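Local coordinates for proximal thread matrix protein 1 (Mytilus galloprovincialis, PDB 4CN9) that probably binds collagen in the matrix of mussel byssal threads, through two von Willebrand factor type A domains, one of which carries zinc at a metal-ion-dependent adhesion site, at residues G390-A395 with I410-E415; A253-V258 with V364-T369; L59-S64 with G138-G143. One frame throughout, in Å; residues are numbered along the deposited sequence.

Interaction 1 of 3, residues G390-A395 with I410-E415; sequences GVVIVA and IASSEE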
ATOM      1  N   GLY A 390       0.492  -1.683 -11.688  1.00 21.40           N
ATOM      2  CA  GLY A 390       0.461  -2.769 -10.728  1.00 21.63           C
ATOM      3  C   GLY A 390       1.798  -3.155 -10.110  1.00 22.52           C
ATOM      4  O   GLY A 390       1.891  -4.156  -9.388  1.00 22.15           O
ATOM      5  N   VAL A 391       2.841  -2.372 -10.367  1.00 21.73           N
ATOM      6  CA  VAL A 391       4.152  -2.677  -9.796  1.00 16.25           C
ATOM      7  C   VAL A 391       4.209  -2.180  -8.350  1.00 19.56           C
ATOM      8  O   VAL A 391       3.906  -1.015  -8.065  1.00 19.89           O
ATOM      9  CB  VAL A 391       5.284  -2.034 -10.609  1.00 18.95           C
ATOM     10  CG1 VAL A 391       6.648  -2.326  -9.975  1.00 21.62           C
ATOM     11  CG2 VAL A 391       5.245  -2.512 -12.040  1.00 18.69           C
ATOM     12  N   VAL A 392       4.574  -3.070  -7.434  1.00 18.16           N
ATOM     13  CA  VAL A 392       4.822  -2.673  -6.059  1.00 16.85           C
ATOM     14  C   VAL A 392       6.286  -2.273  -5.915  1.00 15.57           C
ATOM     15  O   VAL A 392       7.169  -3.027  -6.299  1.00 17.42           O
ATOM     16  CB  VAL A 392       4.509  -3.809  -5.069  1.00 17.74           C
ATOM     17  CG1 VAL A 392       4.976  -3.444  -3.676  1.00 21.88           C
ATOM     18  CG2 VAL A 392       3.023  -4.127  -5.084  1.00 21.45           C
ATOM     19  N   ILE A 393       6.541  -1.085  -5.363  1.00 17.94           N
ATOM     20  CA  ILE A 393       7.907  -0.571  -5.263  1.00 15.15           C
ATOM     21  C   ILE A 393       8.387  -0.442  -3.819  1.00 16.41           C
ATOM     22  O   ILE A 393       7.745   0.202  -2.966  1.00 16.17           O
ATOM     23  CB  ILE A 393       8.050   0.802  -5.967  1.00 16.73           C
ATOM     24  CG1 ILE A 393       7.550   0.712  -7.417  1.00 18.33           C
ATOM     25  CG2 ILE A 393       9.494   1.271  -5.907  1.00 13.51           C
ATOM     26  CD1 ILE A 393       7.588   2.024  -8.175  1.00 18.54           C
ATOM     27  N   VAL A 394       9.532  -1.064  -3.565  1.00 14.74           N
ATOM     28  CA  VAL A 394      10.232  -0.967  -2.295  1.00 14.38           C
ATOM     29  C   VAL A 394      11.488  -0.091  -2.519  1.00 12.05           C
ATOM     30  O   VAL A 394      12.172  -0.271  -3.516  1.00 14.86           O
ATOM     31  CB  VAL A 394      10.646  -2.380  -1.830  1.00 16.47           C
ATOM     32  CG1 VAL A 394      11.476  -2.331  -0.559  1.00 17.47           C
ATOM     33  CG2 VAL A 394       9.411  -3.259  -1.651  1.00 17.24           C
ATOM     34  N   ALA A 395      11.754   0.852  -1.611  1.00 14.71           N
ATOM     35  CA  ALA A 395      12.847   1.824  -1.750  1.00 17.13           C
ATOM     36  C   ALA A 395      13.790   1.796  -0.541  1.00 16.64           C
ATOM     37  O   ALA A 395      13.358   1.982   0.588  1.00 15.33           O
ATOM     38  CB  ALA A 395      12.289   3.253  -1.916  1.00 15.08           C
ATOM     39  N   ILE A 410       8.975   7.450  -4.457  1.00 17.59           N
ATOM     40  CA  ILE A 410       8.939   6.336  -5.387  1.00 18.87           C
ATOM     41  C   ILE A 410       8.272   5.096  -4.821  1.00 15.93           C
ATOM     42  O   ILE A 410       7.729   4.320  -5.577  1.00 16.96           O
ATOM     43  CB  ILE A 410      10.330   5.948  -5.948  1.00 21.91           C
ATOM     44  CG1 ILE A 410      11.176   5.257  -4.903  1.00 20.50           C
ATOM     45  CG2 ILE A 410      11.057   7.167  -6.525  1.00 23.12           C
ATOM     46  CD1 ILE A 410      12.407   4.581  -5.495  1.00 27.55           C
ATOM     47  N   ALA A 411       8.344   4.888  -3.515  1.00 16.57           N
ATOM     48  CA  ALA A 411       7.799   3.669  -2.920  1.00 17.26           C
ATOM     49  C   ALA A 411       6.279   3.641  -2.987  1.00 17.92           C
ATOM     50  O   ALA A 411       5.631   4.685  -3.075  1.00 17.14           O
ATOM     51  CB  ALA A 411       8.255   3.522  -1.490  1.00 18.14           C
ATOM     52  N   SER A 412       5.723   2.435  -2.915  1.00 18.03           N
ATOM     53  CA  SER A 412       4.276   2.235  -2.955  1.00 16.78           C
ATOM     54  C   SER A 412       3.646   2.650  -1.627  1.00 19.84           C
ATOM     55  O   SER A 412       2.427   2.867  -1.529  1.00 19.37           O
ATOM     56  CB  SER A 412       3.942   0.770  -3.275  1.00 16.07           C
ATOM     57  OG  SER A 412       4.156   0.458  -4.646  1.00 19.61           O
ATOM     58  N   SER A 413       4.491   2.745  -0.607  1.00 17.73           N
ATOM     59  CA  SER A 413       4.081   3.168   0.704  1.00 20.70           C
ATOM     60  C   SER A 413       5.306   3.557   1.508  1.00 19.91           C
ATOM     61  O   SER A 413       6.386   3.004   1.309  1.00 18.00           O
ATOM     62  CB  SER A 413       3.333   2.024   1.407  1.00 18.15           C
ATOM     63  OG  SER A 413       3.072   2.371   2.746  1.00 21.64           O
ATOM     64  N   GLU A 414       5.149   4.502   2.430  1.00 18.55           N
ATOM     65  CA  GLU A 414       6.242   4.849   3.335  1.00 18.89           C
ATOM     66  C   GLU A 414       6.625   3.681   4.234  1.00 23.21           C
ATOM     67  O   GLU A 414       7.747   3.613   4.728  1.00 21.57           O
ATOM     68  CB  GLU A 414       5.918   6.113   4.159  1.00 24.92           C
ATOM     69  CG  GLU A 414       7.115   6.618   4.949  1.00 31.28           C
ATOM     70  CD  GLU A 414       6.970   8.062   5.445  1.00 38.03           C
ATOM     71  OE1 GLU A 414       6.058   8.788   4.987  1.00 36.28           O
ATOM     72  OE2 GLU A 414       7.802   8.470   6.288  1.00 41.94           O
ATOM     73  N   GLU A 415       5.719   2.726   4.409  1.00 18.98           N
ATOM     74  CA  GLU A 415       6.067   1.498   5.107  1.00 20.37           C
ATOM     75  C   GLU A 415       7.065   0.643   4.324  1.00 23.02           C
ATOM     76  O   GLU A 415       7.704  -0.254   4.898  1.00 20.51           O
ATOM     77  CB  GLU A 415       4.804   0.680   5.401  1.00 28.15           C
ATOM     78  CG  GLU A 415       3.833   1.397   6.325  1.00 32.42           C
ATOM     79  CD  GLU A 415       4.347   1.460   7.742  1.00 39.57           C
ATOM     80  OE1 GLU A 415       5.200   0.619   8.101  1.00 45.35           O
ATOM     81  OE2 GLU A 415       3.909   2.349   8.505  1.00 43.94           O
TER

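Interaction 2 of 3, residues A253-V258 with V364-T369; sequences ADIAFV and VVILLT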
ATOM      1  N   ALA A 253       5.993 -14.415  -9.417  1.00 25.53           N
ATOM      2  CA  ALA A 253       6.325 -12.995  -9.343  1.00 23.39           C
ATOM      3  C   ALA A 253       7.462 -12.629 -10.301  1.00 24.47           C
ATOM      4  O   ALA A 253       8.307 -13.469 -10.639  1.00 19.37           O
ATOM      5  CB  ALA A 253       6.682 -12.610  -7.928  1.00 20.36           C
ATOM      6  N   ASP A 254       7.452 -11.373 -10.747  1.00 19.84           N
ATOM      7  CA  ASP A 254       8.529 -10.813 -11.580  1.00 19.91           C
ATOM      8  C   ASP A 254       9.175  -9.694 -10.772  1.00 17.88           C
ATOM      9  O   ASP A 254       8.520  -8.691 -10.466  1.00 17.08           O
ATOM     10  CB  ASP A 254       7.994 -10.231 -12.885  1.00 19.57           C
ATOM     11  CG  ASP A 254       7.565 -11.295 -13.898  1.00 25.27           C
ATOM     12  OD1 ASP A 254       8.077 -12.449 -13.886  1.00 23.24           O
ATOM     13  OD2 ASP A 254       6.706 -10.941 -14.730  1.00 25.30           O
ATOM     14  N   ILE A 255      10.443  -9.878 -10.414  1.00 15.90           N
ATOM     15  CA  ILE A 255      11.123  -8.994  -9.476  1.00 17.63           C
ATOM     16  C   ILE A 255      12.317  -8.312 -10.118  1.00 17.72           C
ATOM     17  O   ILE A 255      13.263  -8.979 -10.552  1.00 15.98           O
ATOM     18  CB  ILE A 255      11.699  -9.765  -8.266  1.00 18.34           C
ATOM     19  CG1 ILE A 255      10.665 -10.706  -7.643  1.00 25.58           C
ATOM     20  CG2 ILE A 255      12.234  -8.795  -7.215  1.00 19.85           C
ATOM     21  CD1 ILE A 255       9.615 -10.019  -6.879  1.00 27.22           C
ATOM     22  N   ALA A 256      12.307  -6.988 -10.130  1.00 13.25           N
ATOM     23  CA  ALA A 256      13.441  -6.244 -10.659  1.00 13.83           C
ATOM     24  C   ALA A 256      14.220  -5.508  -9.578  1.00 15.04           C
ATOM     25  O   ALA A 256      13.663  -4.679  -8.844  1.00 16.63           O
ATOM     26  CB  ALA A 256      12.971  -5.282 -11.744  1.00 16.39           C
ATOM     27  N   PHE A 257      15.516  -5.818  -9.477  1.00 14.79           N
ATOM     28  CA  PHE A 257      16.427  -5.016  -8.668  1.00 13.38           C
ATOM     29  C   PHE A 257      16.867  -3.832  -9.504  1.00 15.37           C
ATOM     30  O   PHE A 257      17.381  -4.000 -10.602  1.00 15.96           O
ATOM     31  CB  PHE A 257      17.672  -5.800  -8.269  1.00 15.79           C
ATOM     32  CG  PHE A 257      17.399  -6.936  -7.330  1.00 14.70           C
ATOM     33  CD1 PHE A 257      17.060  -6.691  -6.021  1.00 19.42           C
ATOM     34  CD2 PHE A 257      17.508  -8.245  -7.765  1.00 16.84           C
ATOM     35  CE1 PHE A 257      16.814  -7.745  -5.153  1.00 20.33           C
ATOM     36  CE2 PHE A 257      17.274  -9.306  -6.904  1.00 19.79           C
ATOM     37  CZ  PHE A 257      16.923  -9.054  -5.596  1.00 15.76           C
ATOM     38  N   VAL A 258      16.656  -2.639  -8.981  1.00 15.54           N
ATOM     39  CA  VAL A 258      17.075  -1.429  -9.657  1.00 14.28           C
ATOM     40  C   VAL A 258      18.055  -0.769  -8.716  1.00 14.87           C
ATOM     41  O   VAL A 258      17.648  -0.177  -7.705  1.00 14.84           O
ATOM     42  CB  VAL A 258      15.890  -0.503  -9.916  1.00 16.42           C
ATOM     43  CG1 VAL A 258      16.350   0.781 -10.592  1.00 17.10           C
ATOM     44  CG2 VAL A 258      14.833  -1.228 -10.767  1.00 15.02           C
ATOM     45  N   VAL A 364       7.283  -6.499  -8.895  1.00 15.23           N
ATOM     46  CA  VAL A 364       7.932  -5.822  -7.784  1.00 17.01           C
ATOM     47  C   VAL A 364       9.234  -5.163  -8.263  1.00 14.02           C
ATOM     48  O   VAL A 364       9.986  -5.737  -9.043  1.00 17.21           O
ATOM     49  CB  VAL A 364       8.300  -6.812  -6.627  1.00 20.03           C
ATOM     50  CG1 VAL A 364       8.870  -6.058  -5.431  1.00 17.54           C
ATOM     51  CG2 VAL A 364       7.078  -7.635  -6.196  1.00 19.38           C
ATOM     52  N   VAL A 365       9.483  -3.955  -7.788  1.00 14.17           N
ATOM     53  CA  VAL A 365      10.779  -3.321  -7.927  1.00 14.56           C
ATOM     54  C   VAL A 365      11.370  -3.118  -6.547  1.00 16.28           C
ATOM     55  O   VAL A 365      10.716  -2.601  -5.642  1.00 14.82           O
ATOM     56  CB  VAL A 365      10.686  -1.930  -8.617  1.00 16.90           C
ATOM     57  CG1 VAL A 365      11.977  -1.127  -8.377  1.00 15.93           C
ATOM     58  CG2 VAL A 365      10.421  -2.086 -10.103  1.00 17.68           C
ATOM     59  N   ILE A 366      12.617  -3.528  -6.378  1.00 15.34           N
ATOM     60  CA  ILE A 366      13.346  -3.204  -5.177  1.00 12.73           C
ATOM     61  C   ILE A 366      14.465  -2.270  -5.604  1.00 18.40           C
ATOM     62  O   ILE A 366      15.367  -2.677  -6.318  1.00 15.35           O
ATOM     63  CB  ILE A 366      13.958  -4.438  -4.533  1.00 16.70           C
ATOM     64  CG1 ILE A 366      12.860  -5.440  -4.159  1.00 15.50           C
ATOM     65  CG2 ILE A 366      14.758  -4.046  -3.300  1.00 18.81           C
ATOM     66  CD1 ILE A 366      13.387  -6.793  -3.770  1.00 19.62           C
ATOM     67  N   LEU A 367      14.393  -1.024  -5.152  1.00 13.32           N
ATOM     68  CA  LEU A 367      15.372  -0.007  -5.513  1.00 13.65           C
ATOM     69  C   LEU A 367      16.305   0.296  -4.343  1.00 17.06           C
ATOM     70  O   LEU A 367      15.865   0.434  -3.187  1.00 17.72           O
ATOM     71  CB  LEU A 367      14.668   1.266  -5.970  1.00 15.66           C
ATOM     72  CG  LEU A 367      15.569   2.358  -6.552  1.00 20.11           C
ATOM     73  CD1 LEU A 367      14.884   3.070  -7.710  1.00 25.83           C
ATOM     74  CD2 LEU A 367      15.982   3.341  -5.489  1.00 19.12           C
ATOM     75  N   LEU A 368      17.592   0.406  -4.657  1.00 16.41           N
ATOM     76  CA  LEU A 368      18.629   0.719  -3.680  1.00 17.93           C
ATOM     77  C   LEU A 368      19.470   1.898  -4.183  1.00 15.81           C
ATOM     78  O   LEU A 368      19.972   1.863  -5.306  1.00 16.49           O
ATOM     79  CB  LEU A 368      19.545  -0.496  -3.479  1.00 20.01           C
ATOM     80  CG  LEU A 368      19.061  -1.751  -2.751  1.00 23.95           C
ATOM     81  CD1 LEU A 368      19.177  -3.022  -3.597  1.00 33.69           C
ATOM     82  CD2 LEU A 368      19.882  -1.896  -1.452  1.00 26.43           C
ATOM     83  N   THR A 369      19.633   2.934  -3.362  1.00 15.56           N
ATOM     84  CA  THR A 369      20.471   4.075  -3.743  1.00 15.88           C
ATOM     85  C   THR A 369      21.274   4.650  -2.574  1.00 18.17           C
ATOM     86  O   THR A 369      20.836   4.617  -1.418  1.00 18.80           O
ATOM     87  CB  THR A 369      19.634   5.219  -4.350  1.00 16.71           C
ATOM     88  OG1 THR A 369      20.508   6.205  -4.919  1.00 18.03           O
ATOM     89  CG2 THR A 369      18.740   5.863  -3.293  1.00 18.17           C
TER

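Interaction 3 of 3, residues L59-S64 with G138-G143; sequences LFDDSS and GQTEIG. With ZN (zinc ion), chain C.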
ATOM      1  N   LEU A  59     -14.931   4.260   8.794  1.00 14.79           N
ATOM      2  CA  LEU A  59     -14.588   5.400   9.639  1.00 16.29           C
ATOM      3  C   LEU A  59     -15.116   6.648   8.941  1.00 18.29           C
ATOM      4  O   LEU A  59     -14.626   7.046   7.878  1.00 20.51           O
ATOM      5  CB  LEU A  59     -13.063   5.434   9.809  1.00 16.83           C
ATOM      6  CG  LEU A  59     -12.368   6.079  11.005  1.00 24.71           C
ATOM      7  CD1 LEU A  59     -13.086   5.877  12.338  1.00 20.46           C
ATOM      8  CD2 LEU A  59     -10.962   5.496  11.070  1.00 24.48           C
ATOM      9  N   PHE A  60     -16.146   7.227   9.541  1.00 14.52           N
ATOM     10  CA  PHE A  60     -17.063   8.172   8.919  1.00 17.21           C
ATOM     11  C   PHE A  60     -16.835   9.542   9.574  1.00 21.06           C
ATOM     12  O   PHE A  60     -17.158   9.717  10.742  1.00 17.01           O
ATOM     13  CB  PHE A  60     -18.477   7.629   9.208  1.00 20.34           C
ATOM     14  CG  PHE A  60     -19.607   8.377   8.556  1.00 20.71           C
ATOM     15  CD1 PHE A  60     -19.998   9.641   9.004  1.00 16.07           C
ATOM     16  CD2 PHE A  60     -20.324   7.783   7.526  1.00 26.53           C
ATOM     17  CE1 PHE A  60     -21.062  10.294   8.411  1.00 23.04           C
ATOM     18  CE2 PHE A  60     -21.391   8.437   6.926  1.00 23.76           C
ATOM     19  CZ  PHE A  60     -21.766   9.680   7.366  1.00 23.83           C
ATOM     20  N   ASP A  61     -16.254  10.490   8.828  1.00 16.29           N
ATOM     21  CA  ASP A  61     -16.010  11.870   9.292  1.00 17.17           C
ATOM     22  C   ASP A  61     -17.353  12.543   9.596  1.00 22.14           C
ATOM     23  O   ASP A  61     -18.207  12.620   8.706  1.00 19.07           O
ATOM     24  CB  ASP A  61     -15.246  12.611   8.183  1.00 20.57           C
ATOM     25  CG  ASP A  61     -14.836  14.058   8.543  1.00 19.91           C
ATOM     26  OD1 ASP A  61     -15.543  14.775   9.285  1.00 19.02           O
ATOM     27  OD2 ASP A  61     -13.784  14.486   8.021  1.00 19.47           O
ATOM     28  N   ASP A  62     -17.571  12.981  10.849  1.00 15.85           N
ATOM     29  CA  ASP A  62     -18.785  13.759  11.161  1.00 17.58           C
ATOM     30  C   ASP A  62     -18.474  15.169  11.654  1.00 19.63           C
ATOM     31  O   ASP A  62     -19.160  15.702  12.516  1.00 19.00           O
ATOM     32  CB  ASP A  62     -19.777  13.002  12.081  1.00 21.17           C
ATOM     33  CG  ASP A  62     -19.251  12.747  13.498  1.00 18.68           C
ATOM     34  OD1 ASP A  62     -18.055  12.959  13.795  1.00 16.41           O
ATOM     35  OD2 ASP A  62     -20.078  12.308  14.331  1.00 19.35           O
ATOM     36  N   SER A  63     -17.452  15.775  11.055  1.00 17.08           N
ATOM     37  CA  SER A  63     -17.080  17.167  11.331  1.00 20.63           C
ATOM     38  C   SER A  63     -18.097  18.160  10.765  1.00 22.84           C
ATOM     39  O   SER A  63     -18.770  17.888   9.767  1.00 22.28           O
ATOM     40  CB  SER A  63     -15.687  17.491  10.755  1.00 23.62           C
ATOM     41  OG  SER A  63     -15.649  17.404   9.327  1.00 21.84           O
ATOM     42  N   SER A  64     -18.177  19.327  11.400  1.00 23.55           N
ATOM     43  CA  SER A  64     -19.162  20.349  11.047  1.00 25.12           C
ATOM     44  C   SER A  64     -18.953  20.907   9.644  1.00 22.69           C
ATOM     45  O   SER A  64     -19.897  21.388   9.026  1.00 27.39           O
ATOM     46  CB  SER A  64     -19.116  21.496  12.067  1.00 20.29           C
ATOM     47  OG  SER A  64     -17.839  22.096  12.077  1.00 23.53           O
ATOM     48  N   GLY A 138     -15.962  19.989  15.944  1.00 25.07           N
ATOM     49  CA  GLY A 138     -15.176  21.138  15.526  1.00 27.36           C
ATOM     50  C   GLY A 138     -13.711  20.840  15.258  1.00 25.52           C
ATOM     51  O   GLY A 138     -12.928  21.760  15.049  1.00 26.03           O
ATOM     52  N   GLN A 139     -13.353  19.556  15.271  1.00 26.06           N
ATOM     53  CA  GLN A 139     -11.993  19.082  15.060  1.00 23.40           C
ATOM     54  C   GLN A 139     -12.054  17.854  14.151  1.00 22.42           C
ATOM     55  O   GLN A 139     -13.113  17.254  13.995  1.00 20.33           O
ATOM     56  CB  GLN A 139     -11.356  18.615  16.371  1.00 27.08           C
ATOM     57  CG  GLN A 139     -11.259  19.634  17.474  1.00 32.92           C
ATOM     58  CD  GLN A 139     -10.551  19.072  18.695  1.00 36.19           C
ATOM     59  OE1 GLN A 139     -10.452  17.851  18.864  1.00 41.66           O
ATOM     60  NE2 GLN A 139     -10.047  19.958  19.554  1.00 49.59           N
ATOM     61  N   THR A 140     -10.909  17.448  13.610  1.00 20.84           N
ATOM     62  CA  THR A 140     -10.826  16.214  12.816  1.00 22.72           C
ATOM     63  C   THR A 140      -9.692  15.317  13.326  1.00 23.32           C
ATOM     64  O   THR A 140      -8.524  15.527  12.998  1.00 24.99           O
ATOM     65  CB  THR A 140     -10.616  16.538  11.321  1.00 23.02           C
ATOM     66  OG1 THR A 140     -11.686  17.365  10.859  1.00 25.08           O
ATOM     67  CG2 THR A 140     -10.567  15.265  10.466  1.00 22.98           C
ATOM     68  N   GLU A 141     -10.035  14.320  14.135  1.00 19.98           N
ATOM     69  CA  GLU A 141      -9.027  13.462  14.752  1.00 20.82           C
ATOM     70  C   GLU A 141      -8.941  12.119  14.039  1.00 19.71           C
ATOM     71  O   GLU A 141      -9.445  11.109  14.535  1.00 20.37           O
ATOM     72  CB  GLU A 141      -9.346  13.221  16.228  1.00 21.08           C
ATOM     73  CG  GLU A 141      -9.432  14.457  17.088  1.00 22.80           C
ATOM     74  CD  GLU A 141      -9.854  14.118  18.525  1.00 29.73           C
ATOM     75  OE1 GLU A 141      -9.315  13.154  19.100  1.00 37.09           O
ATOM     76  OE2 GLU A 141     -10.737  14.797  19.076  1.00 29.25           O
ATOM     77  N   ILE A 142      -8.274  12.109  12.891  1.00 19.38           N
ATOM     78  CA  ILE A 142      -8.142  10.899  12.101  1.00 19.77           C
ATOM     79  C   ILE A 142      -7.399   9.824  12.906  1.00 21.69           C
ATOM     80  O   ILE A 142      -7.778   8.650  12.911  1.00 19.57           O
ATOM     81  CB  ILE A 142      -7.410  11.190  10.764  1.00 20.18           C
ATOM     82  CG1 ILE A 142      -8.264  12.133   9.898  1.00 22.97           C
ATOM     83  CG2 ILE A 142      -7.081   9.889  10.039  1.00 19.36           C
ATOM     84  CD1 ILE A 142      -7.724  12.392   8.476  1.00 23.63           C
ATOM     85  N   GLY A 143      -6.328  10.221  13.577  1.00 22.90           N
ATOM     86  CA  GLY A 143      -5.525   9.269  14.321  1.00 21.89           C
ATOM     87  C   GLY A 143      -6.281   8.665  15.489  1.00 19.26           C
ATOM     88  O   GLY A 143      -6.137   7.473  15.764  1.00 20.45           O
TER
HETATM   89 ZN    ZN C1448     -14.252  18.443   8.035  0.70 25.89          ZN
HETATM   90  O   HOH W   1     -12.882  16.960   8.546  1.00 19.69           O
HETATM   91  O   HOH W   2     -13.704  19.726   9.577  1.00 27.15           O
HETATM   92  O   HOH W   3     -12.871  19.583   6.912  1.00 23.23           O

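Interaction 1 of 3, residues G390-A395 with I410-E415
Ser412 and Ile393 exchange two hydrogen bonds, one made by the serine side chain and one by its backbone. Ile393 N donates to Ser412 OG at 2.9 Å and nearly straight (169°), while Ser412 N returns a bond to Ile393 O at 3.0 Å. The hydroxyl does for the strand what a neighbouring carbonyl would otherwise do, and OG is placed for it beside its own backbone N (chi1 -75°). An alanine here would probably leave the amide of Ile393 without its acceptor, with only the backbone hydrogen bond still joining the two residues.

Around this pair, aliphatic groups pack on a carbonyl and on each other. Ile393 spreads its branches round the carbonyl of Ile410, with CG2 and CD1 each 3.5 Å from Ile410 O, an atom that also accepts from Arg387 of helix 379-388. Farther along, the small Ala395 lets its CB sit 3.8 Å from Ile410 CG1 and 4.1 Å from Ala411 CB.

The backbone of Ala395 bonds to Tyr416, just before strand 417-420. The chain leaving helix 404-410 is therefore held against strand 391-398 as it enters the next parallel strand, as in the beta-alpha-beta crossovers of a von Willebrand factor type A domain.

Interaction 2 of 3, residues A253-V258 with V364-T369
Phe257 and Ile366 lie side by side on one face of the sheet, their side chains pointing the same way, with Phe257 CE1 3.8 Å from Ile366 CD1. The phenyl ring meets that methyl obliquely. Phe257 CG stands beside its backbone N (chi1 -67°), and the ring beyond it reaches Met280, Ile283 and Val284 of helix 272-285, where a large flat hydrocarbon suits the space between sheet and helix. Ile255 and Val364 continue this face, again side by side. Ile255 CD1 presses on Val364 CB at 3.5 Å, tighter than usual for two carbons, and its CG2 lies 4.1 Å from Ile366 CD1, so Ile366 is flanked by both Ile255 and Phe257.

On the reverse face are Ala256, Val258, Val365 and Leu367. Val258 splits its two methyls between neighbours: CG2 meets Val365 CG1 at 3.7 Å, whereas CG1 meets Leu367 CD1 at 4.0 Å, in both cases with the side chains crossing obliquely. Helix 338-349 covers this face, touching Ala256 through Val349 and Leu367 through Ile338 and Leu342; the single methyl of Ala256 lets that helix come close.

Beneath the side chains runs a regular parallel ladder. Ala256 N donates to Val364 O at 2.9 Å and Ala256 O accepts from Ile366 N; Val258 repeats the pattern with Ile366 O and Leu368 N. At the start, Asp254 O receives Val364 N, while its carboxylate turns to a salt bridge with Arg358. Beta-branched valine and isoleucine suit the extended backbone; Phe257 joins them on one face, Leu367 and Ala256 on the other. Two adjacent strands, running parallel, 14° apart in direction, and buried between helices, form the centre of the alpha/beta sandwich typical of the von Willebrand factor type A, or Rossmann-like, fold.

Interaction 3 of 3, residues L59-S64 with G138-G143
Asp61 OD1 is gripped twice by Ser63: the hydroxyl OG donates to it at 2.6 Å and the backbone N at 2.8 Å, the latter closing an Asx turn. The hydroxyl comes in on the syn side, 19° out of the carboxylate plane, whereas the amide arrives nearly along the C-O axis. The aspartate CG is anti to its backbone N (chi1 -177°), placed so that the carboxylate can face Ser63 and water 1. Giving its proton to Asp61 turns the serine oxygen to the zinc ion, and Ser63 OG binds it at 2.2 Å.

The zinc ion is also held by three waters and, from outside these segments, by Ser65 and Asp174. Water 1 joins the two segments. It lies 2.1 Å from the zinc ion. It donates to Asp61 OD2 at 2.7 Å and pairs with Thr140 OG1 at 2.6 Å. Asp61 and Thr140 therefore act from the second shell, their side chains crossing at about a right angle, and Thr140 CG2 rests 4.1 Å from Asp61 OD2. Threonine suits the place, with a hydroxyl for the water and a methyl for the packing. OD2 has further donors in Thr173 OG1 and the backbone N of Asp174, so the carboxylate is fixed on both oxygens.

These are elements of the metal-ion-dependent adhesion site (MIDAS): the Asp-x-Ser-x-Ser turn at the end of a central strand, a threonine on a facing loop and a second aspartate. With so many donors and a metal nearby, Asp61 is likely to be ionised. One of the water positions could probably be taken by an acidic group of a partner, as in the inserted domains of integrins; water 1, held by Asp61 and Thr140, is the less likely one.

How the interactions relate
Along the chain, interaction 3 comes first, in the first von Willebrand factor type A domain, and interactions 2 and 1 follow in the second. The latter two share one six-stranded sheet: strand 362-369 of interaction 2 lies between strands 253-260 and 391-398, and Val394 is probably hydrogen-bonded through N and O to Val365 and Leu367. Their centres are about 10 Å apart and Ile410 packs on Leu367, so they belong to one core. The centre of interaction 3 lies about 28 Å from that of interaction 1 and about 38 Å from that of interaction 2. One domain thus offers its zinc-bound adhesion site well away from these core contacts of the other.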